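Local coordinates for pseudouridine synthase (Pyrococcus abyssi, PDB 2AUS), which probably converts uridine to pseudouridine in RNA, as a Cbf5 enzyme of the TruB family, at residues Met129-Gln138 / Gly177-Ile187; Lys53-Val63 / Ala75-Lys84. All coordinates share one frame; numbering follows the deposited sequence.

Interaction 1 (Met129-Gln138 / Gly177-Ile187); sequences MKEFEGEIIQ and GTYIRSLIHHI. With PO4 (phosphate ion), chain E.
Phe132 meets three residues of helix 180-191 with its ring. Ile187 lies squarely over one face: its CG1 is 3.7 Å from the centroid of the Phe132 ring and 8° off the normal, a CH-pi contact. Leu183 CD1 approaches Phe132 CD2 at 3.9 Å, the two side chains sliding past each other in opposite directions. His186 crosses Phe132 at about a right angle, with its CB 3.7 Å from Phe132 CE2. The other branch of Ile187 serves Met129, CG2 standing 4.0 Å from Met129 CG.

The polar half is made by Gln138. Its CG sits between the backbone N and the carbonyl carbon (chi1 36°). The chain is extended beyond CG and carries the amide to the residues just before the helix. Gln138 OE1 takes a hydrogen bond from Tyr179 N at 3.0 Å, with the donor in the carbonyl plane on a lone pair. Tyr179 is the N-cap residue, and the bond ties Gln138 to the turn into the helix. Gln138 NE2 gives a weak bond to Gly177 O at 3.1 Å and lies over a face of the Tyr179 ring. Nearer the backbone, Gln138 CB lies 3.3 Å from Ser182 OG. Gly177 N also makes a weak hydrogen bond to a phosphate ion.

The contact joins the end of helix 122-131 and edge strand 134-137 to helix 180-191. Strand 134-137 pairs with strand 152-164. Met129 and Ile187 both pack on Met114 of strand 108-116, within the same antiparallel sheet.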
loop_
_atom_site.group_PDB
_atom_site.type_symbol
_atom_site.label_atom_id
_atom_site.label_comp_id
_atom_site.label_asym_id
_atom_site.label_seq_id
_atom_site.Cartn_x
_atom_site.Cartn_y
_atom_site.Cartn_z
ATOM N N MET A 129 22.302 12.842 25.464
ATOM C CA MET A 129 20.880 12.536 25.459
ATOM C C MET A 129 20.334 12.538 26.873
ATOM O O MET A 129 19.131 12.392 27.090
ATOM C CB MET A 129 20.628 11.187 24.790
ATOM C CG MET A 129 20.788 11.237 23.283
ATOM S SD MET A 129 20.440 9.667 22.506
ATOM C CE MET A 129 18.644 9.582 22.693
ATOM N N LYS A 130 21.229 12.707 27.837
ATOM C CA LYS A 130 20.828 12.751 29.233
ATOM C C LYS A 130 20.512 14.207 29.566
ATOM O O LYS A 130 19.671 14.495 30.412
ATOM C CB LYS A 130 21.959 12.236 30.127
ATOM C CG LYS A 130 21.568 12.039 31.583
ATOM C CD LYS A 130 20.493 10.969 31.723
ATOM C CE LYS A 130 20.089 10.757 33.179
ATOM N NZ LYS A 130 19.002 9.743 33.312
ATOM N N GLU A 131 21.179 15.120 28.869
ATOM C CA GLU A 131 20.987 16.547 29.088
ATOM C C GLU A 131 19.756 17.097 28.369
ATOM O O GLU A 131 19.342 18.226 28.627
ATOM C CB GLU A 131 22.224 17.324 28.626
ATOM C CG GLU A 131 22.330 17.466 27.113
ATOM C CD GLU A 131 23.585 18.191 26.665
ATOM O OE1 GLU A 131 24.697 17.710 26.977
ATOM O OE2 GLU A 131 23.455 19.242 26.001
ATOM N N PHE A 132 19.182 16.320 27.453
ATOM C CA PHE A 132 17.999 16.782 26.736
ATOM C C PHE A 132 16.717 16.530 27.509
ATOM O O PHE A 132 15.636 16.934 27.081
ATOM C CB PHE A 132 17.904 16.149 25.348
ATOM C CG PHE A 132 18.578 16.955 24.284
ATOM C CD1 PHE A 132 19.949 16.850 24.077
ATOM C CD2 PHE A 132 17.853 17.867 23.528
ATOM C CE1 PHE A 132 20.589 17.645 23.130
ATOM C CE2 PHE A 132 18.481 18.668 22.582
ATOM C CZ PHE A 132 19.854 18.558 22.382
ATOM N N GLU A 133 16.840 15.855 28.644
ATOM C CA GLU A 133 15.684 15.595 29.485
ATOM C C GLU A 133 15.357 16.910 30.182
ATOM O O GLU A 133 16.229 17.539 30.778
ATOM C CB GLU A 133 16.004 14.509 30.511
ATOM C CG GLU A 133 16.161 13.128 29.904
ATOM C CD GLU A 133 16.744 12.128 30.876
ATOM O OE1 GLU A 133 17.915 12.307 31.272
ATOM O OE2 GLU A 133 16.033 11.169 31.248
ATOM N N GLY A 134 14.101 17.324 30.086
ATOM C CA GLY A 134 13.686 18.574 30.691
ATOM C C GLY A 134 13.207 19.518 29.608
ATOM O O GLY A 134 12.804 19.076 28.531
ATOM N N GLU A 135 13.259 20.818 29.878
ATOM C CA GLU A 135 12.820 21.809 28.908
ATOM C C GLU A 135 13.664 21.818 27.642
ATOM O O GLU A 135 14.890 21.723 27.693
ATOM C CB GLU A 135 12.858 23.213 29.520
ATOM C CG GLU A 135 11.907 23.439 30.685
ATOM C CD GLU A 135 10.453 23.210 30.311
ATOM O OE1 GLU A 135 10.037 23.677 29.226
ATOM O OE2 GLU A 135 9.724 22.580 31.110
ATOM N N ILE A 136 12.989 21.926 26.505
ATOM C CA ILE A 136 13.653 22.006 25.213
ATOM C C ILE A 136 12.841 22.999 24.398
ATOM O O ILE A 136 11.663 23.216 24.678
ATOM C CB ILE A 136 13.691 20.638 24.480
ATOM C CG1 ILE A 136 12.275 20.106 24.272
ATOM C CG2 ILE A 136 14.526 19.643 25.274
ATOM C CD1 ILE A 136 11.752 20.295 22.868
ATOM N N ILE A 137 13.466 23.621 23.409
ATOM C CA ILE A 137 12.754 24.576 22.576
ATOM C C ILE A 137 12.830 24.111 21.135
ATOM O O ILE A 137 13.899 23.774 20.642
ATOM C CB ILE A 137 13.346 25.992 22.716
ATOM C CG1 ILE A 137 13.160 26.480 24.158
ATOM C CG2 ILE A 137 12.661 26.944 21.741
ATOM C CD1 ILE A 137 13.761 27.840 24.445
ATOM N N GLN A 138 11.688 24.087 20.461
ATOM C CA GLN A 138 11.627 23.619 19.083
ATOM C C GLN A 138 10.934 24.601 18.146
ATOM O O GLN A 138 10.029 25.324 18.556
ATOM C CB GLN A 138 10.906 22.270 19.057
ATOM C CG GLN A 138 9.772 22.184 20.063
ATOM C CD GLN A 138 9.034 20.861 20.014
ATOM O OE1 GLN A 138 9.649 19.793 20.007
ATOM N NE2 GLN A 138 7.706 20.925 19.990
ATOM N N GLY A 177 2.403 17.949 22.315
ATOM C CA GLY A 177 2.894 18.919 21.350
ATOM C C GLY A 177 4.393 18.911 21.101
ATOM O O GLY A 177 4.907 19.763 20.371
ATOM N N THR A 178 5.111 17.969 21.698
ATOM C CA THR A 178 6.549 17.907 21.483
ATOM C C THR A 178 6.823 17.155 20.182
ATOM O O THR A 178 6.296 16.060 19.965
ATOM C CB THR A 178 7.262 17.182 22.643
ATOM O OG1 THR A 178 6.906 17.802 23.885
ATOM C CG2 THR A 178 8.776 17.254 22.467
ATOM N N TYR A 179 7.627 17.755 19.314
ATOM C CA TYR A 179 7.981 17.151 18.034
ATOM C C TYR A 179 9.249 16.321 18.198
ATOM O O TYR A 179 10.324 16.863 18.473
ATOM C CB TYR A 179 8.217 18.242 16.988
ATOM C CG TYR A 179 6.981 19.039 16.637
ATOM C CD1 TYR A 179 7.080 20.239 15.929
ATOM C CD2 TYR A 179 5.706 18.574 16.969
ATOM C CE1 TYR A 179 5.939 20.957 15.557
ATOM C CE2 TYR A 179 4.562 19.282 16.602
ATOM C CZ TYR A 179 4.687 20.469 15.896
ATOM O OH TYR A 179 3.558 21.167 15.528
ATOM N N ILE A 180 9.129 15.010 18.020
ATOM C CA ILE A 180 10.280 14.132 18.168
ATOM C C ILE A 180 11.325 14.343 17.086
ATOM O O ILE A 180 12.524 14.279 17.358
ATOM C CB ILE A 180 9.863 12.656 18.168
ATOM C CG1 ILE A 180 8.725 12.443 19.172
ATOM C CG2 ILE A 180 11.063 11.777 18.522
ATOM C CD1 ILE A 180 9.031 12.946 20.574
ATOM N N ARG A 181 10.878 14.597 15.859
ATOM C CA ARG A 181 11.810 14.814 14.759
ATOM C C ARG A 181 12.730 15.990 15.092
ATOM O O ARG A 181 13.943 15.925 14.875
ATOM C CB ARG A 181 11.063 15.093 13.451
ATOM C CG ARG A 181 11.994 15.176 12.239
ATOM C CD ARG A 181 11.268 15.560 10.952
ATOM N NE ARG A 181 10.432 14.482 10.426
ATOM C CZ ARG A 181 10.895 13.315 9.983
ATOM N NH1 ARG A 181 12.199 13.058 9.999
ATOM N NH2 ARG A 181 10.053 12.402 9.511
ATOM N N SER A 182 12.145 17.060 15.624
ATOM C CA SER A 182 12.907 18.251 15.999
ATOM C C SER A 182 13.842 17.923 17.158
ATOM O O SER A 182 14.995 18.362 17.188
ATOM C CB SER A 182 11.955 19.385 16.399
ATOM O OG SER A 182 12.671 20.496 16.913
ATOM N N LEU A 183 13.334 17.153 18.116
ATOM C CA LEU A 183 14.126 16.742 19.266
ATOM C C LEU A 183 15.368 15.999 18.774
ATOM O O LEU A 183 16.484 16.243 19.243
ATOM C CB LEU A 183 13.316 15.815 20.172
ATOM C CG LEU A 183 14.116 15.154 21.300
ATOM C CD1 LEU A 183 14.504 16.208 22.326
ATOM C CD2 LEU A 183 13.294 14.060 21.958
ATOM N N ILE A 184 15.173 15.093 17.822
ATOM C CA ILE A 184 16.292 14.327 17.291
ATOM C C ILE A 184 17.247 15.241 16.537
ATOM O O ILE A 184 18.462 15.084 16.628
ATOM C CB ILE A 184 15.802 13.173 16.373
ATOM C CG1 ILE A 184 15.170 12.071 17.239
ATOM C CG2 ILE A 184 16.963 12.614 15.541
ATOM C CD1 ILE A 184 14.761 10.824 16.483
ATOM N N HIS A 185 16.695 16.201 15.804
ATOM C CA HIS A 185 17.514 17.144 15.052
ATOM C C HIS A 185 18.422 17.919 16.015
ATOM O O HIS A 185 19.610 18.094 15.755
ATOM C CB HIS A 185 16.612 18.110 14.279
ATOM C CG HIS A 185 17.357 19.126 13.469
ATOM N ND1 HIS A 185 18.107 18.791 12.362
ATOM C CD2 HIS A 185 17.459 20.471 13.600
ATOM C CE1 HIS A 185 18.639 19.886 11.845
ATOM N NE2 HIS A 185 18.262 20.918 12.577
ATOM N N HIS A 186 17.862 18.365 17.137
ATOM C CA HIS A 186 18.634 19.116 18.121
ATOM C C HIS A 186 19.695 18.260 18.797
ATOM O O HIS A 186 20.753 18.762 19.173
ATOM C CB HIS A 186 17.705 19.729 19.173
ATOM C CG HIS A 186 16.868 20.854 18.646
ATOM N ND1 HIS A 186 16.206 21.742 19.468
ATOM C CD2 HIS A 186 16.601 21.245 17.377
ATOM C CE1 HIS A 186 15.569 22.631 18.726
ATOM N NE2 HIS A 186 15.793 22.353 17.454
ATOM N N ILE A 187 19.404 16.972 18.961
ATOM C CA ILE A 187 20.353 16.055 19.575
ATOM C C ILE A 187 21.509 15.871 18.603
ATOM O O ILE A 187 22.665 15.744 19.011
ATOM C CB ILE A 187 19.699 14.679 19.876
ATOM C CG1 ILE A 187 18.752 14.806 21.077
ATOM C CG2 ILE A 187 20.770 13.629 20.126
ATOM C CD1 ILE A 187 17.929 13.552 21.360
HETATM P P PO4 E . 1.455 15.603 20.130
HETATM O O1 PO4 E . 2.625 15.158 21.012
HETATM O O2 PO4 E . 0.245 16.384 20.695
HETATM O O3 PO4 E . 0.943 14.411 19.248
HETATM O O4 PO4 E . 2.218 16.591 19.266
#

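Interaction 2 (Lys53-Val63 / Ala75-Lys84); sequences KPPGPTSHEVV and AGHGGTLDPK
The GGTLDP sequence, the Cbf5 form of the aspartate motif of the TruB family, here Gly78-Pro83, is tied to the KPPGPTS segment that leads into helix 59-69. Lys53 and Ser59 do most of the tying. The Lys53 chain runs extended past Leu81, its CD 3.7 Å from Leu81 CB, and bends only at its last torsion (chi4 -56°). This turns NZ into a ring of backbone carbonyls. Lys53 NZ donates to Pro83 O at 3.0 Å and, weakly, to Asp82 O. Within its own segment it binds Pro54 O and Pro57 O, and Val85 O is a further partner. A buried ammonium is so satisfied by main-chain oxygens. Pro83 O is gripped twice: Gly56 N reaches it at 2.7 Å from the opposite face of the carbonyl plane to Lys53 NZ.

Ser59 OG donates to Leu81 O at 2.9 Å, in the carbonyl plane on a lone pair. A water accepts from Ser59 N at 3.0 Å and donates to the same Leu81 O at 2.7 Å. Ser59 CB stands over the centre of the His77 ring, a CH-pi contact 3.8 Å from the centroid. The ring's rotation is held by a hydrogen bond between His77 NE2 and Thr80 OG1. One helical turn on, Val63 straddles two residues. Its CG1 meets Ala75 CB at 3.7 Å, while CG2 packs on His77. Thr58 and Glu61 form a capping box at the helix start.

In TruB the aspartate of the corresponding LDP sequence is catalytic, and Asp82 is probably its counterpart. Leu81 O and Pro83 O pin the loop to the segment before helix 59-69, as expected for the catalytic-aspartate loop of this family.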
loop_
_atom_site.group_PDB
_atom_site.type_symbol
_atom_site.label_atom_id
_atom_site.label_comp_id
_atom_site.label_asym_id
_atom_site.label_seq_id
_atom_site.Cartn_x
_atom_site.Cartn_y
_atom_site.Cartn_z
ATOM N N LYS A 53 -1.801 2.198 14.972
ATOM C CA LYS A 53 -1.768 2.689 13.604
ATOM C C LYS A 53 -0.645 2.033 12.806
ATOM O O LYS A 53 0.482 1.915 13.284
ATOM C CB LYS A 53 -1.572 4.207 13.592
ATOM C CG LYS A 53 -1.358 4.794 12.202
ATOM C CD LYS A 53 -0.901 6.240 12.267
ATOM C CE LYS A 53 -0.621 6.791 10.874
ATOM N NZ LYS A 53 0.386 5.952 10.147
ATOM N N PRO A 54 -0.942 1.573 11.587
ATOM C CA PRO A 54 0.123 0.952 10.799
ATOM C C PRO A 54 0.862 2.056 10.043
ATOM O O PRO A 54 0.274 3.089 9.716
ATOM C CB PRO A 54 -0.646 0.028 9.857
ATOM C CG PRO A 54 -1.869 0.848 9.558
ATOM C CD PRO A 54 -2.251 1.402 10.935
ATOM N N PRO A 55 2.162 1.868 9.774
ATOM C CA PRO A 55 2.895 2.905 9.039
ATOM C C PRO A 55 2.393 2.932 7.597
ATOM O O PRO A 55 1.980 1.901 7.057
ATOM C CB PRO A 55 4.340 2.433 9.132
ATOM C CG PRO A 55 4.193 0.943 9.088
ATOM C CD PRO A 55 3.024 0.700 10.037
ATOM N N GLY A 56 2.415 4.108 6.976
ATOM C CA GLY A 56 1.961 4.218 5.600
ATOM C C GLY A 56 0.834 5.216 5.436
ATOM O O GLY A 56 1.052 6.346 4.988
ATOM N N PRO A 57 -0.396 4.831 5.793
ATOM C CA PRO A 57 -1.538 5.738 5.669
ATOM C C PRO A 57 -1.462 6.912 6.639
ATOM O O PRO A 57 -0.695 6.893 7.601
ATOM C CB PRO A 57 -2.729 4.827 5.960
ATOM C CG PRO A 57 -2.154 3.818 6.911
ATOM C CD PRO A 57 -0.821 3.509 6.288
ATOM N N THR A 58 -2.250 7.946 6.368
ATOM C CA THR A 58 -2.290 9.095 7.254
ATOM C C THR A 58 -3.289 8.717 8.346
ATOM O O THR A 58 -4.010 7.723 8.220
ATOM C CB THR A 58 -2.795 10.364 6.532
ATOM O OG1 THR A 58 -4.148 10.163 6.116
ATOM C CG2 THR A 58 -1.934 10.668 5.309
ATOM N N SER A 59 -3.330 9.493 9.419
ATOM C CA SER A 59 -4.258 9.200 10.499
ATOM C C SER A 59 -5.686 9.341 10.008
ATOM O O SER A 59 -6.558 8.541 10.364
ATOM C CB SER A 59 -4.003 10.131 11.679
ATOM O OG SER A 59 -2.800 9.756 12.324
ATOM N N HIS A 60 -5.918 10.353 9.176
ATOM C CA HIS A 60 -7.240 10.603 8.613
ATOM C C HIS A 60 -7.707 9.381 7.836
ATOM O O HIS A 60 -8.847 8.941 7.981
ATOM C CB HIS A 60 -7.196 11.805 7.668
ATOM C CG HIS A 60 -8.517 12.127 7.040
ATOM N ND1 HIS A 60 -9.508 12.819 7.704
ATOM C CD2 HIS A 60 -9.019 11.828 5.819
ATOM C CE1 HIS A 60 -10.563 12.933 6.918
ATOM N NE2 HIS A 60 -10.293 12.341 5.768
ATOM N N GLU A 61 -6.821 8.838 7.006
ATOM C CA GLU A 61 -7.157 7.666 6.209
ATOM C C GLU A 61 -7.464 6.465 7.093
ATOM O O GLU A 61 -8.369 5.687 6.795
ATOM C CB GLU A 61 -6.014 7.332 5.249
ATOM C CG GLU A 61 -5.668 8.472 4.306
ATOM C CD GLU A 61 -4.592 8.106 3.303
ATOM O OE1 GLU A 61 -3.487 7.690 3.726
ATOM O OE2 GLU A 61 -4.862 8.234 2.087
ATOM N N VAL A 62 -6.706 6.314 8.179
ATOM C CA VAL A 62 -6.914 5.211 9.117
ATOM C C VAL A 62 -8.304 5.324 9.758
ATOM O O VAL A 62 -9.017 4.330 9.915
ATOM C CB VAL A 62 -5.836 5.219 10.217
ATOM C CG1 VAL A 62 -6.184 4.223 11.312
ATOM C CG2 VAL A 62 -4.496 4.876 9.606
ATOM N N VAL A 63 -8.691 6.542 10.127
ATOM C CA VAL A 63 -10.000 6.754 10.724
ATOM C C VAL A 63 -11.078 6.418 9.686
ATOM O O VAL A 63 -12.099 5.805 10.013
ATOM C CB VAL A 63 -10.167 8.210 11.200
ATOM C CG1 VAL A 63 -11.580 8.437 11.701
ATOM C CG2 VAL A 63 -9.176 8.500 12.315
ATOM N N ALA A 75 -16.288 9.422 13.497
ATOM C CA ALA A 75 -15.146 8.924 14.250
ATOM C C ALA A 75 -14.080 9.998 14.135
ATOM O O ALA A 75 -14.100 10.780 13.195
ATOM C CB ALA A 75 -14.638 7.618 13.662
ATOM N N GLY A 76 -13.158 10.033 15.092
ATOM C CA GLY A 76 -12.097 11.023 15.065
ATOM C C GLY A 76 -10.907 10.564 15.886
ATOM O O GLY A 76 -11.059 9.858 16.884
ATOM N N HIS A 77 -9.710 10.956 15.476
ATOM C CA HIS A 77 -8.522 10.551 16.204
ATOM C C HIS A 77 -7.992 11.640 17.119
ATOM O O HIS A 77 -8.268 12.825 16.935
ATOM C CB HIS A 77 -7.415 10.128 15.233
ATOM C CG HIS A 77 -6.872 11.253 14.407
ATOM N ND1 HIS A 77 -7.499 11.714 13.271
ATOM C CD2 HIS A 77 -5.762 12.014 14.560
ATOM C CE1 HIS A 77 -6.799 12.710 12.756
ATOM N NE2 HIS A 77 -5.740 12.912 13.519
ATOM N N GLY A 78 -7.225 11.216 18.115
ATOM C CA GLY A 78 -6.625 12.147 19.044
ATOM C C GLY A 78 -5.126 12.092 18.829
ATOM O O GLY A 78 -4.546 11.009 18.813
ATOM N N GLY A 79 -4.499 13.249 18.635
ATOM C CA GLY A 79 -3.061 13.288 18.434
ATOM C C GLY A 79 -2.637 12.689 17.108
ATOM O O GLY A 79 -2.326 11.497 17.030
ATOM N N THR A 80 -2.609 13.516 16.066
ATOM C CA THR A 80 -2.221 13.047 14.743
ATOM C C THR A 80 -0.836 12.415 14.718
ATOM O O THR A 80 0.129 12.972 15.238
ATOM C CB THR A 80 -2.220 14.195 13.699
ATOM O OG1 THR A 80 -3.529 14.770 13.606
ATOM C CG2 THR A 80 -1.820 13.660 12.318
ATOM N N LEU A 81 -0.755 11.232 14.124
ATOM C CA LEU A 81 0.513 10.546 13.970
ATOM C C LEU A 81 0.796 10.707 12.495
ATOM O O LEU A 81 -0.114 10.569 11.675
ATOM C CB LEU A 81 0.395 9.056 14.302
ATOM C CG LEU A 81 0.383 8.663 15.771
ATOM C CD1 LEU A 81 0.313 7.146 15.884
ATOM C CD2 LEU A 81 1.641 9.194 16.446
ATOM N N ASP A 82 2.042 11.011 12.151
ATOM C CA ASP A 82 2.399 11.189 10.751
ATOM C C ASP A 82 2.305 9.880 9.973
ATOM O O ASP A 82 2.329 8.795 10.555
ATOM C CB ASP A 82 3.795 11.804 10.634
ATOM C CG ASP A 82 3.830 13.236 11.130
ATOM O OD1 ASP A 82 2.874 13.986 10.829
ATOM O OD2 ASP A 82 4.806 13.612 11.816
ATOM N N PRO A 83 2.192 9.971 8.640
ATOM C CA PRO A 83 2.081 8.802 7.766
ATOM C C PRO A 83 3.032 7.653 8.073
ATOM O O PRO A 83 2.605 6.505 8.191
ATOM C CB PRO A 83 2.313 9.390 6.376
ATOM C CG PRO A 83 1.717 10.767 6.508
ATOM C CD PRO A 83 2.255 11.214 7.847
ATOM N N LYS A 84 4.317 7.960 8.197
ATOM C CA LYS A 84 5.331 6.947 8.462
ATOM C C LYS A 84 5.349 6.425 9.892
ATOM O O LYS A 84 5.958 5.392 10.160
ATOM C CB LYS A 84 6.723 7.494 8.133
ATOM C CG LYS A 84 6.895 8.000 6.711
ATOM C CD LYS A 84 8.282 8.602 6.509
ATOM C CE LYS A 84 8.422 9.238 5.124
ATOM N NZ LYS A 84 9.805 9.741 4.862
HETATM O O HOH W 1 -1.020 11.413 9.235
#

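In the fold
The two interactions flank what is probably the active-site cleft. Their centres lie 23 Å apart, and their nearest atoms come within about 5 Å without touching. Interaction 2 holds the GGTLDP loop with Asp82. Interaction 1 holds the start of helix 180-191, which carries Arg181. Arg181 extends toward the loop, with its NH2 5.9 Å from Asp82 OD2, too far for a salt bridge. One phosphate ion, probably from the crystallisation liquor, lies between the two contacts. It sits beside Gly177 and is about 6 Å from the Leu81 side chain, which is consistent with a site for an RNA phosphate.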